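Local coordinates for regulator of Ty1 transposition protein 107 (Saccharomyces cerevisiae, PDB 3T7K) that binds phosphorylated histone H2A through its C-terminal tandem BRCT repeats during DNA damage repair, at residues Ser159-Ala163 with His164-Lys168; Ile42-Leu46 with Gly47-Phe51. One frame throughout, in Å; residues are numbered along the deposited sequence.

Interaction 1: Ser159-Ala163 with His164-Lys168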
ATOM      1  N   SER C 159      -4.882 -20.347  -5.740  1.00 39.54           N
ATOM      2  CA  SER C 159      -4.084 -19.157  -5.500  1.00 43.31           C
ATOM      3  C   SER C 159      -4.570 -18.017  -6.383  1.00 39.25           C
ATOM      4  O   SER C 159      -4.716 -16.893  -5.912  1.00 40.49           O
ATOM      5  CB  SER C 159      -2.600 -19.447  -5.749  1.00 44.68           C
ATOM      6  OG  SER C 159      -1.808 -18.332  -5.372  1.00 49.72           O
ATOM      7  N   VAL C 160      -4.851 -18.320  -7.651  1.00 37.23           N
ATOM      8  CA  VAL C 160      -5.435 -17.350  -8.577  1.00 36.97           C
ATOM      9  C   VAL C 160      -6.777 -16.791  -8.079  1.00 37.58           C
ATOM     10  O   VAL C 160      -7.007 -15.572  -8.065  1.00 30.71           O
ATOM     11  CB  VAL C 160      -5.641 -17.977  -9.966  1.00 36.54           C
ATOM     12  CG1 VAL C 160      -6.528 -17.103 -10.816  1.00 31.57           C
ATOM     13  CG2 VAL C 160      -4.298 -18.224 -10.646  1.00 37.16           C
ATOM     14  N   LEU C 161      -7.663 -17.685  -7.651  1.00 37.72           N
ATOM     15  CA  LEU C 161      -8.992 -17.274  -7.203  1.00 33.35           C
ATOM     16  C   LEU C 161      -8.925 -16.428  -5.942  1.00 32.25           C
ATOM     17  O   LEU C 161      -9.721 -15.517  -5.747  1.00 30.66           O
ATOM     18  CB  LEU C 161      -9.875 -18.502  -6.943  1.00 33.42           C
ATOM     19  CG  LEU C 161     -10.284 -19.345  -8.158  1.00 35.84           C
ATOM     20  CD1 LEU C 161     -11.108 -20.585  -7.740  1.00 38.92           C
ATOM     21  CD2 LEU C 161     -11.068 -18.504  -9.143  1.00 34.17           C
ATOM     22  N   LYS C 162      -8.001 -16.753  -5.054  1.00 33.73           N
ATOM     23  CA  LYS C 162      -7.891 -15.990  -3.827  1.00 35.17           C
ATOM     24  C   LYS C 162      -7.282 -14.630  -4.157  1.00 38.30           C
ATOM     25  O   LYS C 162      -7.618 -13.619  -3.528  1.00 38.82           O
ATOM     26  CB  LYS C 162      -7.061 -16.744  -2.787  1.00 40.49           C
ATOM     27  CG  LYS C 162      -7.804 -17.904  -2.149  1.00 40.32           C
ATOM     28  CD  LYS C 162      -6.915 -18.681  -1.182  1.00 46.09           C
ATOM     29  CE  LYS C 162      -6.008 -19.658  -1.921  0.75 43.55           C
ATOM     30  NZ  LYS C 162      -5.178 -20.473  -0.984  0.52 43.96           N
ATOM     31  N   ALA C 163      -6.414 -14.591  -5.164  1.00 35.38           N
ATOM     32  CA  ALA C 163      -5.837 -13.302  -5.569  1.00 36.56           C
ATOM     33  C   ALA C 163      -6.953 -12.391  -6.035  1.00 38.32           C
ATOM     34  O   ALA C 163      -6.810 -11.173  -6.014  1.00 36.27           O
ATOM     35  CB  ALA C 163      -4.785 -13.476  -6.672  1.00 31.92           C
ATOM     36  N   HIS C 164      -8.087 -12.980  -6.427  1.00 32.12           N
ATOM     37  CA  HIS C 164      -9.159 -12.195  -7.020  1.00 30.39           C
ATOM     38  C   HIS C 164     -10.389 -12.087  -6.111  1.00 32.69           C
ATOM     39  O   HIS C 164     -11.513 -11.881  -6.579  1.00 31.40           O
ATOM     40  CB  HIS C 164      -9.538 -12.730  -8.413  1.00 34.68           C
ATOM     41  CG  HIS C 164      -8.615 -12.285  -9.509  1.00 30.15           C
ATOM     42  ND1 HIS C 164      -8.748 -11.066 -10.149  1.00 33.63           N
ATOM     43  CD2 HIS C 164      -7.556 -12.898 -10.090  1.00 28.21           C
ATOM     44  CE1 HIS C 164      -7.806 -10.946 -11.066  1.00 30.40           C
ATOM     45  NE2 HIS C 164      -7.070 -12.045 -11.053  1.00 35.26           N
ATOM     46  N   GLY C 165     -10.165 -12.222  -4.809  1.00 30.43           N
ATOM     47  CA  GLY C 165     -11.177 -11.865  -3.839  1.00 30.85           C
ATOM     48  C   GLY C 165     -11.930 -13.015  -3.193  1.00 34.74           C
ATOM     49  O   GLY C 165     -12.797 -12.796  -2.361  1.00 38.02           O
ATOM     50  N   ILE C 166     -11.617 -14.241  -3.583  1.00 31.76           N
ATOM     51  CA  ILE C 166     -12.185 -15.407  -2.913  1.00 37.19           C
ATOM     52  C   ILE C 166     -11.431 -15.717  -1.602  1.00 38.72           C
ATOM     53  O   ILE C 166     -10.215 -15.903  -1.594  1.00 39.63           O
ATOM     54  CB  ILE C 166     -12.205 -16.619  -3.871  1.00 34.69           C
ATOM     55  CG1 ILE C 166     -13.042 -16.258  -5.107  1.00 35.06           C
ATOM     56  CG2 ILE C 166     -12.744 -17.871  -3.163  1.00 38.32           C
ATOM     57  CD1 ILE C 166     -13.569 -17.455  -5.900  1.00 37.96           C
ATOM     58  N   GLU C 167     -12.156 -15.754  -0.490  1.00 41.50           N
ATOM     59  CA  GLU C 167     -11.519 -15.937   0.816  1.00 41.38           C
ATOM     60  C   GLU C 167     -11.349 -17.401   1.232  1.00 41.64           C
ATOM     61  O   GLU C 167     -10.341 -17.771   1.829  1.00 44.26           O
ATOM     62  CB  GLU C 167     -12.274 -15.153   1.889  1.00 41.35           C
ATOM     63  CG  GLU C 167     -11.842 -13.692   1.966  0.37 45.59           C
ATOM     64  CD  GLU C 167     -12.999 -12.736   2.181  0.38 47.68           C
ATOM     65  OE1 GLU C 167     -13.927 -13.071   2.947  0.52 49.66           O
ATOM     66  OE2 GLU C 167     -12.980 -11.646   1.573  0.55 50.22           O
ATOM     67  N   LYS C 168     -12.330 -18.240   0.923  1.00 39.30           N
ATOM     68  CA  LYS C 168     -12.227 -19.647   1.279  1.00 39.52           C
ATOM     69  C   LYS C 168     -12.405 -20.551   0.067  1.00 41.62           C
ATOM     70  O   LYS C 168     -13.392 -20.440  -0.676  1.00 38.17           O
ATOM     71  CB  LYS C 168     -13.244 -20.016   2.363  1.00 41.79           C
ATOM     72  CG  LYS C 168     -13.014 -19.330   3.698  0.62 45.01           C
ATOM     73  CD  LYS C 168     -13.467 -20.227   4.846  0.86 47.29           C
ATOM     74  CE  LYS C 168     -13.457 -19.487   6.180  0.41 50.85           C
ATOM     75  NZ  LYS C 168     -13.827 -20.379   7.321  0.81 57.45           N
TER

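Interaction 2: Ile42-Leu46 with Gly47-Phe51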
ATOM      1  N   ILE C  42      21.438  -2.885 -15.806  1.00 45.04           N
ATOM      2  CA  ILE C  42      20.959  -1.762 -16.603  1.00 44.75           C
ATOM      3  C   ILE C  42      19.494  -1.458 -16.291  1.00 45.85           C
ATOM      4  O   ILE C  42      19.149  -0.323 -15.967  1.00 43.33           O
ATOM      5  CB  ILE C  42      21.091  -2.036 -18.115  1.00 47.10           C
ATOM      6  CG1 ILE C  42      22.561  -2.113 -18.537  1.00 51.50           C
ATOM      7  CG2 ILE C  42      20.407  -0.954 -18.918  1.00 48.61           C
ATOM      8  CD1 ILE C  42      22.735  -2.329 -20.038  1.00 52.33           C
ATOM      9  N   LEU C  43      18.632  -2.472 -16.403  1.00 46.01           N
ATOM     10  CA  LEU C  43      17.204  -2.305 -16.137  1.00 41.91           C
ATOM     11  C   LEU C  43      16.932  -1.634 -14.801  1.00 41.00           C
ATOM     12  O   LEU C  43      16.121  -0.699 -14.725  1.00 38.17           O
ATOM     13  CB  LEU C  43      16.479  -3.658 -16.205  1.00 41.75           C
ATOM     14  CG  LEU C  43      16.518  -4.272 -17.598  1.00 42.86           C
ATOM     15  CD1 LEU C  43      15.861  -5.648 -17.626  1.00 49.76           C
ATOM     16  CD2 LEU C  43      15.845  -3.339 -18.581  1.00 41.59           C
ATOM     17  N   ASN C  44      17.594  -2.103 -13.745  1.00 39.35           N
ATOM     18  CA  ASN C  44      17.382  -1.512 -12.424  1.00 43.04           C
ATOM     19  C   ASN C  44      17.810  -0.052 -12.416  1.00 40.27           C
ATOM     20  O   ASN C  44      17.174   0.795 -11.783  1.00 40.74           O
ATOM     21  CB  ASN C  44      18.139  -2.293 -11.353  1.00 42.81           C
ATOM     22  CG  ASN C  44      18.081  -3.795 -11.581  1.00 54.39           C
ATOM     23  OD1 ASN C  44      19.102  -4.425 -11.875  1.00 55.78           O
ATOM     24  ND2 ASN C  44      16.878  -4.383 -11.450  1.00 48.75           N
ATOM     25  N   GLN C  45      18.877   0.255 -13.138  1.00 41.22           N
ATOM     26  CA  GLN C  45      19.307   1.649 -13.235  1.00 42.16           C
ATOM     27  C   GLN C  45      18.254   2.498 -13.933  1.00 42.23           C
ATOM     28  O   GLN C  45      18.195   3.703 -13.729  1.00 43.15           O
ATOM     29  CB  GLN C  45      20.653   1.757 -13.951  1.00 42.76           C
ATOM     30  CG  GLN C  45      21.841   1.363 -13.071  1.00 52.16           C
ATOM     31  CD  GLN C  45      21.702   1.877 -11.646  1.00 53.39           C
ATOM     32  OE1 GLN C  45      21.572   3.081 -11.415  0.45 47.43           O
ATOM     33  NE2 GLN C  45      21.714   0.959 -10.682  0.43 51.14           N
ATOM     34  N   LEU C  46      17.411   1.857 -14.742  1.00 42.48           N
ATOM     35  CA  LEU C  46      16.353   2.557 -15.456  1.00 38.57           C
ATOM     36  C   LEU C  46      15.010   2.417 -14.747  1.00 40.30           C
ATOM     37  O   LEU C  46      13.966   2.702 -15.329  1.00 40.76           O
ATOM     38  CB  LEU C  46      16.238   2.054 -16.900  1.00 41.68           C
ATOM     39  CG  LEU C  46      17.492   2.226 -17.771  1.00 43.05           C
ATOM     40  CD1 LEU C  46      17.354   1.498 -19.109  1.00 47.88           C
ATOM     41  CD2 LEU C  46      17.770   3.673 -18.023  1.00 44.68           C
ATOM     42  N   GLY C  47      15.037   1.995 -13.488  1.00 40.18           N
ATOM     43  CA  GLY C  47      13.816   1.851 -12.719  1.00 41.05           C
ATOM     44  C   GLY C  47      12.899   0.744 -13.216  1.00 39.47           C
ATOM     45  O   GLY C  47      11.678   0.863 -13.132  1.00 44.01           O
ATOM     46  N   ILE C  48      13.489  -0.314 -13.757  1.00 39.45           N
ATOM     47  CA  ILE C  48      12.757  -1.515 -14.112  1.00 39.35           C
ATOM     48  C   ILE C  48      13.311  -2.688 -13.289  1.00 45.72           C
ATOM     49  O   ILE C  48      14.514  -3.018 -13.381  1.00 41.86           O
ATOM     50  CB  ILE C  48      12.942  -1.862 -15.592  1.00 39.35           C
ATOM     51  CG1 ILE C  48      12.511  -0.702 -16.487  1.00 35.87           C
ATOM     52  CG2 ILE C  48      12.169  -3.119 -15.931  1.00 39.60           C
ATOM     53  CD1 ILE C  48      12.826  -0.929 -17.941  1.00 37.45           C
ATOM     54  N   LYS C  49      12.434  -3.304 -12.498  1.00 40.76           N
ATOM     55  CA  LYS C  49      12.764  -4.462 -11.663  1.00 42.01           C
ATOM     56  C   LYS C  49      11.841  -5.599 -12.041  1.00 47.50           C
ATOM     57  O   LYS C  49      10.619  -5.398 -12.142  1.00 41.49           O
ATOM     58  CB  LYS C  49      12.575  -4.132 -10.176  1.00 40.14           C
ATOM     59  CG  LYS C  49      13.197  -2.813  -9.777  1.00 49.96           C
ATOM     60  CD  LYS C  49      13.552  -2.757  -8.293  1.00 56.92           C
ATOM     61  CE  LYS C  49      12.357  -2.445  -7.413  0.23 50.15           C
ATOM     62  NZ  LYS C  49      12.804  -2.048  -6.047  0.43 50.11           N
ATOM     63  N   ILE C  50      12.419  -6.779 -12.257  1.00 44.48           N
ATOM     64  CA  ILE C  50      11.662  -7.956 -12.665  1.00 49.47           C
ATOM     65  C   ILE C  50      11.768  -9.061 -11.616  1.00 51.78           C
ATOM     66  O   ILE C  50      12.858  -9.582 -11.363  1.00 54.65           O
ATOM     67  CB  ILE C  50      12.154  -8.472 -14.021  1.00 50.31           C
ATOM     68  CG1 ILE C  50      12.150  -7.321 -15.032  1.00 50.61           C
ATOM     69  CG2 ILE C  50      11.292  -9.608 -14.508  1.00 47.21           C
ATOM     70  CD1 ILE C  50      12.215  -7.771 -16.474  1.00 54.26           C
ATOM     71  N   PHE C  51      10.638  -9.397 -10.998  1.00 48.39           N
ATOM     72  CA  PHE C  51      10.597 -10.412  -9.952  1.00 48.31           C
ATOM     73  C   PHE C  51      10.324 -11.778 -10.551  1.00 47.79           C
ATOM     74  O   PHE C  51       9.735 -11.894 -11.636  1.00 45.83           O
ATOM     75  CB  PHE C  51       9.538 -10.060  -8.908  1.00 47.49           C
ATOM     76  CG  PHE C  51       9.720  -8.699  -8.322  1.00 49.31           C
ATOM     77  CD1 PHE C  51      10.195  -8.541  -7.034  1.00 51.98           C
ATOM     78  CD2 PHE C  51       9.449  -7.566  -9.074  1.00 48.63           C
ATOM     79  CE1 PHE C  51      10.378  -7.273  -6.500  1.00 49.52           C
ATOM     80  CE2 PHE C  51       9.636  -6.300  -8.541  1.00 43.13           C
ATOM     81  CZ  PHE C  51      10.093  -6.159  -7.255  1.00 48.18           C
TER

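Interaction 1: Ser159-Ala163 with His164-Lys168
H164 lies against the last turn of helix 154-163 with its imidazole turned edge-on to the backbone of V160: CD2 comes 3.4 Å from V160 O, which sits close to the ring plane. With CG beside the backbone N (chi1 -80°), the ring turns outward across the side of the helix end; V160 CG1 is a looser neighbour, 4.4 Å from CD2. NE2 hydrogen-bonds to L75 O of helix 72-77 in the first BRCT repeat. Were H164 cut back to an alanine, L75 O would probably lose this donor, and a gap would be likely to open where the ring touches I236 and F136.

I166 folds back alongside the last turn. Its CB packs 3.3 Å from L161 O and its CD1 touches L161 CB at 4.0 Å, an apolar pair that F136 helps to cover. K162 passes I166 O with CB and CG, its CG 3.2 Å from that oxygen, which also receives a CA-H...O contact from K162 CA.

The backbone here is a Schellman motif with G165 at C-prime. I166 N bonds L161 O at 3.1 Å, the donor tilted 25° from the carbonyl plane, and G165 N bonds K162 O at 3.2 Å from above that carbonyl's plane. L161 O also takes a weak bond from H164 N.

V160 touches L75, W229 and I236, as in the helical interface of tandem BRCT repeats. L161 O and K162 O thus keep donors as the chain turns away, while H164 NE2 to L75 O and S159 OG to K76 NZ tie the helix to the first repeat.

Interaction 2: Ile42-Leu46 with Gly47-Phe51
L43 and I48 meet across the turn that ends helix 37-45, and the backbone between them carries the polar part of the contact. Two hydrogen bonds close a Schellman motif: I48 N reaches back to L43 O at 2.8 Å, and G47 N to N44 O at 3.0 Å. Both donors stand above the plane of the carbonyl they address. L43 O has a second donor in L46 N, which approaches from the opposite face of that carbonyl to I48 N, so two bonds grip the one oxygen. G47 occupies C-prime with a positive phi of 67°, where a side chain would run into L46 O.

The apolar contacts lie on one side of the turn. The side chains of L43 and I48 cross obliquely, with CD2 of L43 3.9 Å from CD1 of I48, and the CB atoms of the two residues lie 4.0 Å apart. CG of L43 stands beside its backbone N (chi1 -64°), which carries the isobutyl group out along the strand, and its other methyl, CD1, makes a looser contact of 4.4 Å with CD1 of I50.

Among the polar side chains, N44 bends its amide round toward the strand: ND2 lies 3.3 Å from I48 O and 4.1 Å from K49 CA.

The turn leads from helix 37-45 into the second strand of the beta-alpha-beta unit 23-27, 37-45, 48-50. Strand 48-50 is an outermost strand, within this chain, of the four-stranded parallel sheet, and K49 bonds through its backbone to L23 and A25 of strand 23-27. I48 continues inward onto F91 and L95 of helix 90-99, while I42 rests on helix 8-13.

In the fold
Interactions 1 and 2 occupy equivalent places in the two BRCT repeats: each is the turn from a helix into an outermost strand, within this chain, of a parallel or largely parallel sheet, and each helix is capped in the same way. The strand orders match too, 2-1-3-4 in the first sheet and 2-1-3-4-5 in the second. The centres of the two contacts lie about 29 Å apart and their nearest atoms about 14 Å, so they do not touch. Their settings differ. The centre of interaction 2 lies about 23 Å from the centre of the chain, and it packs within its own repeat, against helices 8-13 and 90-99. Interaction 1, centred about 10 Å from the chain centre, faces helix 72-77 and so belongs to the junction of the tandem.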